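Cytosolic protein (Streptococcus thermophilus, PDB 2QZI) is of unknown function but forms a small, single-chain alpha/beta fold that belongs to the DUF1827 family and binds sodium ions in the crystal. Local coordinates at residues A[35-40]-A[65-70]; A[28-33]-A[73-78]. All coordinates share one frame; numbering follows the deposited sequence. Where two conformers were deposited one is given.

Contact 1: A[35-40]-A[65-70]; sequences GNTDVV and EVIREF
Where T37 and V39 meet I67 the touching groups are all methyls, and neither segment puts a flat group between them; the planar groups of R68 and E65 do not reach the strand. On the helix, the E65 carboxyl carbon lies at the edge of the R68 guanidinium, in its plane, though R68 has two conformers and this pairing is tentative. The motif is a helix laid on an antiparallel sheet: helix 61-74 packs over strand 37-44, and I67 is the residue it sets against T37 and V39. I67 and V39 reach toward each other tip to tip. The I67 CG2 branch stands anti to the backbone N, while CG1, beside that N and anti to the carbonyl carbon, carries CD1; both methyls lie 4.1 Å from V39 CG2. T37 instead crosses I67 obliquely. Its OG1 turns to a hydrogen bond with E63 on the same helix, so the threonine gives its methyl to the apolar layer while its hydroxyl is tied to the preceding turn. I52 of strand 47-53 touches both T37 and I67, L50 and Y32 touch V39, and L6 of strand 6-8 touches I67, extending this buried layer across the sheet. The contact is light and purely apolar, burying 109 Å² in all. On its threonine side, I67 CD1 lies 4.2 Å from T37 CG2.

Contact 2: A[28-33]-A[73-78]; sequences LVETYS and KRKIDK
A bend at chi2 (-80°) followed by two extended torsions carries the amino group of K75 to the phenol of Y32, whose own chi1 of -65° sets CG anti to the carbonyl carbon and sends the ring out from the strand. The two side chains approach from opposing sides and meet at the ring's edge, with NZ near the ring plane. K75 NZ donates a hydrogen bond of 2.7 Å to Y32 OH, and the methylene before it, CE, lies 3.2 Å from the same oxygen. Y32 OH in turn donates to E30 OE1 at 2.9 Å, two residues back on the same face of the strand. The bond reaches OE1 on the anti side of the carboxylate, 34° out of its plane. Between them the two bonds use the hydroxyl as both acceptor and donor, which limits its rotation. K75 NZ is 4.3 Å from E30 OE1, too far for a salt bridge, and the hydroxyl bridges ammonium and carboxylate; its O-H is probably polarised. The helical backbone angles of helix 61-74 end at K75, and the contact therefore fastens the exit of that helix to strand 28-34. F71 of the helix stacks edge-to-face with the Y32 ring, L6 and N8 of strand 6-8 also touch Y32, and F41 of strand 37-44 touches both E30 and K75.

Both contacts set helix 61-74, or the turn just after it, on the same antiparallel sheet, using neighbouring strands 37-44 and 28-34; their centres are 10 Å apart. Contact 1, under the middle of the helix, is wholly buried and joins methyl groups alone. Contact 2, at the helix exit, is only partly buried, and there a single hydrogen bond and nearby opposite charges join the two segments, beside a Y32 ring that is itself packed. The strands themselves are joined by a probable backbone hydrogen bond from V39 N to Y32 O of 2.7 Å, linking a residue of each contact. The chemistry thus differs between the two: methyl packing in contact 1, a polar bridge in contact 2.

Contact 1: A[35-40]-A[65-70]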
ATOM      1  N   GLY A  35       4.894   0.958 -12.738  1.00 77.28           N
ATOM      2  CA  GLY A  35       5.696   1.810 -13.641  1.00 76.65           C
ATOM      3  C   GLY A  35       6.769   2.500 -12.807  1.00 76.62           C
ATOM      4  O   GLY A  35       7.548   1.822 -12.154  1.00 77.55           O
ATOM      5  N   ASN A  36       6.802   3.833 -12.791  1.00 75.56           N
ATOM      6  CA  ASN A  36       7.755   4.553 -11.925  1.00 74.88           C
ATOM      7  C   ASN A  36       7.195   5.008 -10.555  1.00 73.37           C
ATOM      8  O   ASN A  36       7.899   5.605  -9.744  1.00 72.70           O
ATOM      9  CB  ASN A  36       8.498   5.682 -12.659  1.00 76.29           C
ATOM     10  CG  ASN A  36       7.568   6.615 -13.460  1.00 78.05           C
ATOM     11  OD1 ASN A  36       6.442   6.909 -13.076  1.00 80.20           O
ATOM     12  ND2 ASN A  36       8.080   7.099 -14.578  1.00 80.17           N
ATOM     13  N   THR A  37       5.935   4.668 -10.321  1.00 71.61           N
ATOM     14  CA  THR A  37       5.290   4.780  -9.036  1.00 70.08           C
ATOM     15  C   THR A  37       5.655   3.617  -8.107  1.00 70.75           C
ATOM     16  O   THR A  37       5.684   2.418  -8.522  1.00 65.51           O
ATOM     17  CB  THR A  37       3.745   4.907  -9.236  1.00 70.87           C
ATOM     18  OG1 THR A  37       3.453   6.144  -9.891  1.00 68.58           O
ATOM     19  CG2 THR A  37       3.008   4.930  -7.935  1.00 67.82           C
ATOM     20  N   ASP A  38       5.934   3.957  -6.841  1.00 71.58           N
ATOM     21  CA  ASP A  38       6.309   2.938  -5.859  1.00 73.72           C
ATOM     22  C   ASP A  38       5.223   2.744  -4.816  1.00 74.12           C
ATOM     23  O   ASP A  38       4.638   3.693  -4.361  1.00 73.30           O
ATOM     24  CB  ASP A  38       7.539   3.331  -5.059  1.00 75.33           C
ATOM     25  CG  ASP A  38       8.673   3.741  -5.889  1.00 79.04           C
ATOM     26  OD1 ASP A  38       9.147   2.916  -6.694  1.00 82.24           O
ATOM     27  OD2 ASP A  38       9.063   4.944  -5.740  1.00 87.81           O
ATOM     28  N   VAL A  39       5.023   1.492  -4.413  1.00 74.51           N
ATOM     29  CA  VAL A  39       3.962   1.134  -3.504  1.00 75.69           C
ATOM     30  C   VAL A  39       4.624   0.304  -2.424  1.00 75.05           C
ATOM     31  O   VAL A  39       5.524  -0.507  -2.707  1.00 74.98           O
ATOM     32  CB  VAL A  39       2.803   0.361  -4.228  1.00 76.54           C
ATOM     33  CG1 VAL A  39       1.650   0.081  -3.312  1.00 69.22           C
ATOM     34  CG2 VAL A  39       2.278   1.165  -5.433  1.00 76.67           C
ATOM     35  N   VAL A  40       4.239   0.638  -1.210  1.00 75.23           N
ATOM     36  CA  VAL A  40       4.538  -0.142   0.012  1.00 75.66           C
ATOM     37  C   VAL A  40       3.219  -0.601   0.588  1.00 75.07           C
ATOM     38  O   VAL A  40       2.331   0.177   0.729  1.00 73.22           O
ATOM     39  CB  VAL A  40       5.383   0.645   1.066  1.00 75.23           C
ATOM     40  CG1 VAL A  40       5.716  -0.283   2.240  1.00 75.78           C
ATOM     41  CG2 VAL A  40       6.731   1.059   0.391  1.00 75.78           C
ATOM     42  N   GLU A  65      -6.572   4.717  -8.335  1.00 77.25           N
ATOM     43  CA  GLU A  65      -7.764   3.850  -8.404  1.00 78.45           C
ATOM     44  C   GLU A  65      -7.431   2.403  -8.818  1.00 76.78           C
ATOM     45  O   GLU A  65      -7.943   1.438  -8.221  1.00 77.42           O
ATOM     46  CB  GLU A  65      -8.815   4.472  -9.340  1.00 79.66           C
ATOM     47  CG  GLU A  65      -9.870   5.429  -8.651  1.00 86.83           C
ATOM     48  CD  GLU A  65      -9.386   6.206  -7.368  1.00 94.16           C
ATOM     49  OE1 GLU A  65      -8.921   7.386  -7.522  1.00 96.17           O
ATOM     50  OE2 GLU A  65      -9.516   5.647  -6.226  1.00 93.08           O
ATOM     51  N   VAL A  66      -6.554   2.264  -9.805  1.00 74.14           N
ATOM     52  CA  VAL A  66      -6.047   0.978 -10.250  1.00 72.57           C
ATOM     53  C   VAL A  66      -5.254   0.284  -9.132  1.00 71.48           C
ATOM     54  O   VAL A  66      -5.386  -0.918  -8.912  1.00 70.30           O
ATOM     55  CB  VAL A  66      -5.221   1.136 -11.550  1.00 72.35           C
ATOM     56  CG1 VAL A  66      -4.406  -0.110 -11.883  1.00 74.81           C
ATOM     57  CG2 VAL A  66      -6.142   1.485 -12.724  1.00 70.29           C
ATOM     58  N   ILE A  67      -4.468   1.048  -8.386  1.00 70.73           N
ATOM     59  CA  ILE A  67      -3.614   0.445  -7.353  1.00 69.43           C
ATOM     60  C   ILE A  67      -4.453  -0.018  -6.180  1.00 69.91           C
ATOM     61  O   ILE A  67      -4.242  -1.112  -5.616  1.00 68.45           O
ATOM     62  CB  ILE A  67      -2.492   1.406  -6.885  1.00 70.38           C
ATOM     63  CG1 ILE A  67      -1.396   1.543  -8.027  1.00 70.09           C
ATOM     64  CG2 ILE A  67      -1.812   0.861  -5.619  1.00 64.19           C
ATOM     65  CD1 ILE A  67      -0.564   2.788  -7.819  1.00 69.48           C
ATOM     66  N   ARG A  68      -5.412   0.822  -5.852  1.00 69.39           N
ATOM     67  CA  ARG A  68      -6.284   0.542  -4.720  0.50 70.98           C
ATOM     68  C   ARG A  68      -7.133  -0.677  -5.034  1.00 71.15           C
ATOM     69  O   ARG A  68      -7.289  -1.539  -4.158  1.00 71.55           O
ATOM     70  CB  ARG A  68      -7.180   1.737  -4.362  0.50 69.94           C
ATOM     71  CG  ARG A  68      -7.999   1.486  -3.088  0.50 72.82           C
ATOM     72  CD  ARG A  68      -9.226   2.430  -2.944  0.50 71.54           C
ATOM     73  NE  ARG A  68      -8.982   3.546  -2.044  0.50 76.74           N
ATOM     74  CZ  ARG A  68      -8.994   4.847  -2.381  0.50 75.72           C
ATOM     75  NH1 ARG A  68      -8.766   5.756  -1.439  0.50 61.61           N
ATOM     76  NH2 ARG A  68      -9.208   5.236  -3.653  0.50 75.36           N
ATOM     77  N   GLU A  69      -7.674  -0.759  -6.263  1.00 71.08           N
ATOM     78  CA  GLU A  69      -8.578  -1.845  -6.565  1.00 73.39           C
ATOM     79  C   GLU A  69      -7.808  -3.178  -6.736  1.00 73.63           C
ATOM     80  O   GLU A  69      -8.388  -4.248  -6.493  1.00 75.22           O
ATOM     81  CB  GLU A  69      -9.463  -1.525  -7.778  1.00 75.27           C
ATOM     82  CG  GLU A  69     -10.623  -0.504  -7.486  1.00 81.76           C
ATOM     83  CD  GLU A  69     -11.590  -0.912  -6.308  1.00 90.25           C
ATOM     84  OE1 GLU A  69     -11.877  -0.043  -5.413  1.00 91.03           O
ATOM     85  OE2 GLU A  69     -12.042  -2.094  -6.279  1.00 91.18           O
ATOM     86  N   PHE A  70      -6.531  -3.114  -7.142  1.00 71.46           N
ATOM     87  CA  PHE A  70      -5.646  -4.280  -7.174  1.00 70.80           C
ATOM     88  C   PHE A  70      -5.451  -4.879  -5.778  1.00 71.80           C
ATOM     89  O   PHE A  70      -5.582  -6.075  -5.590  1.00 72.97           O
ATOM     90  CB  PHE A  70      -4.273  -3.912  -7.756  1.00 69.94           C
ATOM     91  CG  PHE A  70      -3.284  -5.098  -7.814  1.00 70.01           C
ATOM     92  CD1 PHE A  70      -3.271  -5.967  -8.905  1.00 68.32           C
ATOM     93  CD2 PHE A  70      -2.393  -5.324  -6.766  1.00 70.48           C
ATOM     94  CE1 PHE A  70      -2.344  -7.063  -8.944  1.00 69.59           C
ATOM     95  CE2 PHE A  70      -1.509  -6.417  -6.754  1.00 74.36           C
ATOM     96  CZ  PHE A  70      -1.467  -7.291  -7.870  1.00 71.85           C
TER

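Contact 2: A[28-33]-A[73-78]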
ATOM      1  N   LEU A  28       3.228  -7.901   8.067  1.00 73.56           N
ATOM      2  CA  LEU A  28       3.495  -8.145   6.640  0.50 73.82           C
ATOM      3  C   LEU A  28       3.892  -6.837   5.962  1.00 73.43           C
ATOM      4  O   LEU A  28       3.250  -5.791   6.179  1.00 73.85           O
ATOM      5  CB  LEU A  28       2.249  -8.751   5.976  0.50 73.85           C
ATOM      6  CG  LEU A  28       2.147  -8.856   4.463  0.50 74.51           C
ATOM      7  CD1 LEU A  28       3.196  -9.832   3.878  0.50 75.08           C
ATOM      8  CD2 LEU A  28       0.718  -9.324   4.145  0.50 75.91           C
ATOM      9  N   VAL A  29       4.950  -6.896   5.174  1.00 73.34           N
ATOM     10  CA  VAL A  29       5.452  -5.764   4.429  1.00 73.31           C
ATOM     11  C   VAL A  29       5.842  -6.216   3.035  1.00 75.02           C
ATOM     12  O   VAL A  29       6.677  -7.123   2.851  1.00 74.74           O
ATOM     13  CB  VAL A  29       6.704  -5.106   5.057  1.00 73.45           C
ATOM     14  CG1 VAL A  29       7.122  -3.834   4.227  1.00 72.66           C
ATOM     15  CG2 VAL A  29       6.524  -4.736   6.569  1.00 73.99           C
ATOM     16  N   GLU A  30       5.241  -5.582   2.043  1.00 75.53           N
ATOM     17  CA  GLU A  30       5.579  -5.890   0.662  1.00 75.94           C
ATOM     18  C   GLU A  30       5.755  -4.617  -0.130  1.00 75.24           C
ATOM     19  O   GLU A  30       5.153  -3.596   0.211  1.00 74.42           O
ATOM     20  CB  GLU A  30       4.463  -6.702   0.063  1.00 77.71           C
ATOM     21  CG  GLU A  30       4.119  -7.868   0.918  1.00 82.13           C
ATOM     22  CD  GLU A  30       3.357  -8.918   0.179  1.00 88.65           C
ATOM     23  OE1 GLU A  30       2.512  -8.576  -0.672  1.00 89.66           O
ATOM     24  OE2 GLU A  30       3.572 -10.099   0.501  1.00 94.22           O
ATOM     25  N   THR A  31       6.611  -4.659  -1.134  1.00 74.11           N
ATOM     26  CA  THR A  31       6.776  -3.500  -2.015  1.00 74.52           C
ATOM     27  C   THR A  31       6.434  -3.837  -3.464  1.00 72.95           C
ATOM     28  O   THR A  31       6.579  -4.947  -3.880  1.00 71.53           O
ATOM     29  CB  THR A  31       8.202  -2.938  -1.993  1.00 73.90           C
ATOM     30  OG1 THR A  31       9.077  -3.968  -2.301  1.00 75.26           O
ATOM     31  CG2 THR A  31       8.600  -2.370  -0.618  1.00 75.63           C
ATOM     32  N   TYR A  32       5.896  -2.855  -4.202  1.00 74.55           N
ATOM     33  CA  TYR A  32       5.529  -3.033  -5.619  1.00 72.17           C
ATOM     34  C   TYR A  32       5.852  -1.763  -6.409  1.00 73.40           C
ATOM     35  O   TYR A  32       5.753  -0.641  -5.886  1.00 71.61           O
ATOM     36  CB  TYR A  32       4.021  -3.242  -5.780  1.00 72.22           C
ATOM     37  CG  TYR A  32       3.485  -4.500  -5.164  1.00 75.06           C
ATOM     38  CD1 TYR A  32       3.061  -5.549  -5.960  1.00 76.44           C
ATOM     39  CD2 TYR A  32       3.373  -4.634  -3.741  1.00 78.29           C
ATOM     40  CE1 TYR A  32       2.567  -6.702  -5.399  1.00 78.23           C
ATOM     41  CE2 TYR A  32       2.902  -5.825  -3.176  1.00 76.63           C
ATOM     42  CZ  TYR A  32       2.475  -6.825  -4.023  1.00 77.24           C
ATOM     43  OH  TYR A  32       1.992  -8.005  -3.495  1.00 78.80           O
ATOM     44  N   SER A  33       6.221  -1.973  -7.670  1.00 73.20           N
ATOM     45  CA  SER A  33       6.233  -0.978  -8.715  1.00 76.44           C
ATOM     46  C   SER A  33       4.901  -0.936  -9.471  1.00 77.56           C
ATOM     47  O   SER A  33       4.216  -1.942  -9.642  1.00 78.66           O
ATOM     48  CB  SER A  33       7.287  -1.377  -9.761  1.00 78.00           C
ATOM     49  OG  SER A  33       8.511  -0.802  -9.347  1.00 83.05           O
ATOM     50  N   LYS A  73      -8.722  -6.336  -4.367  1.00 77.09           N
ATOM     51  CA  LYS A  73      -9.147  -7.538  -5.030  1.00 78.83           C
ATOM     52  C   LYS A  73      -8.243  -8.699  -4.658  1.00 79.86           C
ATOM     53  O   LYS A  73      -8.709  -9.834  -4.551  1.00 81.21           O
ATOM     54  CB  LYS A  73      -9.161  -7.323  -6.555  1.00 78.01           C
ATOM     55  CG  LYS A  73      -9.734  -8.466  -7.346  1.00 79.58           C
ATOM     56  CD  LYS A  73      -9.519  -8.220  -8.834  1.00 83.46           C
ATOM     57  CE  LYS A  73     -10.092  -9.358  -9.699  1.00 88.40           C
ATOM     58  NZ  LYS A  73     -11.501  -9.685  -9.320  1.00 89.20           N
ATOM     59  N   ARG A  74      -6.955  -8.430  -4.474  1.00 81.11           N
ATOM     60  CA  ARG A  74      -5.956  -9.497  -4.441  1.00 82.56           C
ATOM     61  C   ARG A  74      -5.311  -9.752  -3.051  1.00 83.33           C
ATOM     62  O   ARG A  74      -4.886 -10.883  -2.756  1.00 83.75           O
ATOM     63  CB  ARG A  74      -4.875  -9.262  -5.511  1.00 82.15           C
ATOM     64  CG  ARG A  74      -5.411  -9.154  -6.917  1.00 84.13           C
ATOM     65  CD  ARG A  74      -5.424 -10.539  -7.534  1.00 88.88           C
ATOM     66  NE  ARG A  74      -6.514 -10.768  -8.482  1.00 92.50           N
ATOM     67  CZ  ARG A  74      -6.344 -11.245  -9.720  1.00 95.88           C
ATOM     68  NH1 ARG A  74      -5.115 -11.551 -10.174  1.00 96.80           N
ATOM     69  NH2 ARG A  74      -7.402 -11.433 -10.512  1.00 94.90           N
ATOM     70  N   LYS A  75      -5.248  -8.728  -2.205  1.00 83.41           N
ATOM     71  CA  LYS A  75      -4.303  -8.744  -1.099  1.00 83.11           C
ATOM     72  C   LYS A  75      -4.961  -8.540   0.222  1.00 82.17           C
ATOM     73  O   LYS A  75      -4.432  -8.972   1.222  1.00 83.94           O
ATOM     74  CB  LYS A  75      -3.212  -7.687  -1.324  1.00 83.22           C
ATOM     75  CG  LYS A  75      -2.419  -7.923  -2.648  1.00 84.06           C
ATOM     76  CD  LYS A  75      -1.375  -8.968  -2.540  1.00 86.71           C
ATOM     77  CE  LYS A  75      -0.886  -9.286  -3.962  1.00 90.60           C
ATOM     78  NZ  LYS A  75       0.355 -10.092  -4.025  1.00 96.18           N
ATOM     79  N   ILE A  76      -6.135  -7.900   0.230  1.00 80.77           N
ATOM     80  CA  ILE A  76      -6.759  -7.466   1.417  1.00 77.46           C
ATOM     81  C   ILE A  76      -7.996  -8.335   1.730  1.00 77.94           C
ATOM     82  O   ILE A  76      -8.774  -8.645   0.854  1.00 77.76           O
ATOM     83  CB  ILE A  76      -7.115  -5.979   1.260  1.00 78.68           C
ATOM     84  CG1 ILE A  76      -5.853  -5.093   1.362  1.00 75.64           C
ATOM     85  CG2 ILE A  76      -8.128  -5.585   2.262  1.00 73.63           C
ATOM     86  CD1 ILE A  76      -6.073  -3.598   1.075  1.00 68.36           C
ATOM     87  N   ASP A  77      -8.173  -8.785   2.969  1.00 75.75           N
ATOM     88  CA  ASP A  77      -9.291  -9.682   3.228  1.00 74.72           C
ATOM     89  C   ASP A  77     -10.438  -8.707   3.590  1.00 75.41           C
ATOM     90  O   ASP A  77     -10.396  -8.077   4.647  1.00 73.21           O
ATOM     91  CB  ASP A  77      -8.896 -10.626   4.374  1.00 75.15           C
ATOM     92  CG  ASP A  77     -10.059 -11.481   4.902  1.00 76.99           C
ATOM     93  OD1 ASP A  77     -11.227 -11.323   4.483  1.00 78.00           O
ATOM     94  OD2 ASP A  77      -9.794 -12.337   5.764  1.00 80.83           O
ATOM     95  N   LYS A  78     -11.418  -8.529   2.691  1.00 75.11           N
ATOM     96  CA  LYS A  78     -12.394  -7.443   2.863  1.00 74.98           C
ATOM     97  C   LYS A  78     -13.395  -7.797   3.971  1.00 74.68           C
ATOM     98  O   LYS A  78     -14.015  -6.925   4.597  1.00 75.92           O
ATOM     99  CB  LYS A  78     -13.095  -7.064   1.534  1.00 75.20           C
ATOM    100  CG  LYS A  78     -12.127  -6.407   0.466  1.00 75.61           C
ATOM    101  CD  LYS A  78     -12.845  -5.999  -0.852  1.00 79.26           C
ATOM    102  CE  LYS A  78     -13.413  -7.193  -1.697  1.00 79.59           C
ATOM    103  NZ  LYS A  78     -12.376  -8.219  -2.158  1.00 76.14           N
TER